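Local coordinates for MaoC domain protein dehydratase (Chloroflexus aurantiacus, PDB 4E3E) that catalyses the reversible dehydration of beta-methylmalyl-CoA to mesaconyl-CoA in the glyoxylate assimilation cycle, working as a homodimer, at residues A[202-207]-A[290-295]. Sequence-based numbering, arbitrary orientation.
Sequences GEKIDH and YAWSEI
H207 NE2 and S293 OG share a nearly straight hydrogen bond of 2.7 Å, with OG in the plane of the imidazole at its edge. The H207 chi1 of -58° sets CG anti to the carbonyl carbon, beside the backbone N, and the ring brings NE2 to the segment 290-295. I205 O sits over one ring face, 3.9 Å above the plane. H207 ND1 bonds to N263 O in helix 250-265, and S293 OG also bonds to T314 OG1. An alanine at H207 would probably leave S293 OG and N263 O without their imidazole partner and open a gap beside helix 250-265.

Five backbone hydrogen bonds join the two segments. I205 and S293 form the hydrogen-bonded pair, with I205 N to S293 O at 2.7 Å and S293 N to I205 O at 2.9 Å. I295 N bonds to E203 O, G202 N to I295 O, and H207 N to A291 O.

On the sheet face of K204, D206, W292 and E294, the lysine chain lies beside the indole, CD to W292 CZ3 3.8 Å. K204 NZ stays 4.4 Å from E294 OE1, too far for a salt bridge. W292 NE1 bonds to P326 O.

The pairing is antiparallel. It adds strand 204-212 next to strand 288-300, as the outermost strand of the sheet within this chain. On the face of I205 and S293, helix 250-265 packs against H207, A291 and S293, as in a hotdog fold.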
loop_
_atom_site.group_PDB
_atom_site.type_symbol
_atom_site.label_atom_id
_atom_site.label_comp_id
_atom_site.label_asym_id
_atom_site.label_seq_id
_atom_site.Cartn_x
_atom_site.Cartn_y
_atom_site.Cartn_z
ATOM N N GLY A 202 -2.779 -17.036 -33.995
ATOM C CA GLY A 202 -2.519 -18.387 -33.578
ATOM C C GLY A 202 -1.232 -18.609 -32.826
ATOM O O GLY A 202 -1.049 -19.628 -32.242
ATOM N N GLU A 203 -0.376 -17.619 -32.789
ATOM C CA GLU A 203 0.852 -17.753 -32.064
ATOM C C GLU A 203 0.616 -17.776 -30.574
ATOM O O GLU A 203 -0.285 -17.157 -30.082
ATOM C CB GLU A 203 1.858 -16.701 -32.473
ATOM C CG GLU A 203 2.079 -15.590 -31.509
ATOM C CD GLU A 203 3.157 -14.648 -31.963
ATOM O OE1 GLU A 203 2.844 -13.645 -32.571
ATOM O OE2 GLU A 203 4.313 -14.911 -31.695
ATOM N N LYS A 204 1.444 -18.530 -29.884
ATOM C CA LYS A 204 1.373 -18.658 -28.449
ATOM C C LYS A 204 2.605 -18.078 -27.812
ATOM O O LYS A 204 3.682 -18.235 -28.313
ATOM C CB LYS A 204 1.196 -20.098 -28.029
ATOM C CG LYS A 204 -0.041 -20.724 -28.598
ATOM C CD LYS A 204 -0.390 -21.983 -27.871
ATOM C CE LYS A 204 -0.966 -22.979 -28.833
ATOM N NZ LYS A 204 -2.132 -23.617 -28.204
ATOM N N ILE A 205 2.404 -17.373 -26.714
ATOM C CA ILE A 205 3.467 -16.630 -26.035
ATOM C C ILE A 205 3.583 -17.033 -24.564
ATOM O O ILE A 205 2.644 -16.836 -23.782
ATOM C CB ILE A 205 3.191 -15.119 -26.103
ATOM C CG1 ILE A 205 2.978 -14.692 -27.563
ATOM C CG2 ILE A 205 4.327 -14.334 -25.458
ATOM C CD1 ILE A 205 2.398 -13.301 -27.706
ATOM N N ASP A 206 4.732 -17.588 -24.193
ATOM C CA ASP A 206 5.016 -17.962 -22.809
ATOM C C ASP A 206 5.553 -16.725 -22.097
ATOM O O ASP A 206 6.614 -16.227 -22.465
ATOM C CB ASP A 206 6.050 -19.091 -22.805
ATOM C CG ASP A 206 6.362 -19.626 -21.414
ATOM O OD1 ASP A 206 5.962 -19.023 -20.403
ATOM O OD2 ASP A 206 7.032 -20.676 -21.337
ATOM N N HIS A 207 4.830 -16.223 -21.090
ATOM C CA HIS A 207 5.257 -15.000 -20.386
ATOM C C HIS A 207 6.357 -15.212 -19.375
ATOM O O HIS A 207 6.886 -14.240 -18.816
ATOM C CB HIS A 207 4.062 -14.257 -19.789
ATOM C CG HIS A 207 3.040 -13.870 -20.815
ATOM N ND1 HIS A 207 3.353 -13.119 -21.900
ATOM C CD2 HIS A 207 1.691 -14.188 -20.932
ATOM C CE1 HIS A 207 2.256 -12.956 -22.663
ATOM N NE2 HIS A 207 1.238 -13.603 -22.070
ATOM N N TYR A 290 1.569 -18.194 -13.142
ATOM C CA TYR A 290 2.241 -18.009 -14.429
ATOM C C TYR A 290 1.184 -17.729 -15.478
ATOM O O TYR A 290 0.001 -17.987 -15.256
ATOM C CB TYR A 290 2.934 -19.291 -14.839
ATOM C CG TYR A 290 4.076 -19.713 -13.967
ATOM C CD1 TYR A 290 3.862 -20.495 -12.823
ATOM C CD2 TYR A 290 5.386 -19.380 -14.313
ATOM C CE1 TYR A 290 4.927 -20.916 -12.036
ATOM C CE2 TYR A 290 6.458 -19.794 -13.538
ATOM C CZ TYR A 290 6.224 -20.554 -12.403
ATOM O OH TYR A 290 7.292 -20.955 -11.653
ATOM N N ALA A 291 1.599 -17.227 -16.634
ATOM C CA ALA A 291 0.647 -16.912 -17.688
ATOM C C ALA A 291 1.219 -17.217 -19.069
ATOM O O ALA A 291 2.440 -17.158 -19.285
ATOM C CB ALA A 291 0.207 -15.449 -17.598
ATOM N N TRP A 292 0.327 -17.577 -19.985
ATOM C CA TRP A 292 0.647 -17.603 -21.406
ATOM C C TRP A 292 -0.512 -17.074 -22.213
ATOM O O TRP A 292 -1.664 -17.109 -21.769
ATOM C CB TRP A 292 1.081 -19.002 -21.858
ATOM C CG TRP A 292 -0.010 -20.045 -21.806
ATOM C CD1 TRP A 292 -0.340 -20.893 -20.743
ATOM C CD2 TRP A 292 -0.949 -20.389 -22.874
ATOM N NE1 TRP A 292 -1.390 -21.716 -21.082
ATOM C CE2 TRP A 292 -1.805 -21.460 -22.343
ATOM C CE3 TRP A 292 -1.166 -19.928 -24.169
ATOM C CZ2 TRP A 292 -2.816 -22.029 -23.096
ATOM C CZ3 TRP A 292 -2.190 -20.515 -24.923
ATOM C CH2 TRP A 292 -2.995 -21.539 -24.397
ATOM N N SER A 293 -0.223 -16.566 -23.402
ATOM C CA SER A 293 -1.266 -15.983 -24.246
ATOM C C SER A 293 -1.278 -16.549 -25.652
ATOM O O SER A 293 -0.247 -16.988 -26.168
ATOM C CB SER A 293 -1.153 -14.456 -24.301
ATOM O OG SER A 293 -1.297 -13.916 -22.994
ATOM N N GLU A 294 -2.458 -16.532 -26.265
ATOM C CA GLU A 294 -2.596 -16.870 -27.680
ATOM C C GLU A 294 -3.195 -15.671 -28.397
ATOM O O GLU A 294 -4.097 -15.021 -27.849
ATOM C CB GLU A 294 -3.507 -18.079 -27.843
ATOM C CG GLU A 294 -3.789 -18.442 -29.293
ATOM C CD GLU A 294 -4.626 -19.694 -29.422
ATOM O OE1 GLU A 294 -4.947 -20.304 -28.390
ATOM O OE2 GLU A 294 -4.959 -20.060 -30.563
ATOM N N ILE A 295 -2.696 -15.364 -29.600
ATOM C CA ILE A 295 -3.361 -14.371 -30.430
ATOM C C ILE A 295 -4.511 -15.092 -31.145
ATOM O O ILE A 295 -4.278 -15.841 -32.112
ATOM C CB ILE A 295 -2.413 -13.695 -31.457
ATOM C CG1 ILE A 295 -1.137 -13.139 -30.786
ATOM C CG2 ILE A 295 -3.171 -12.629 -32.265
ATOM C CD1 ILE A 295 -1.368 -12.118 -29.674
#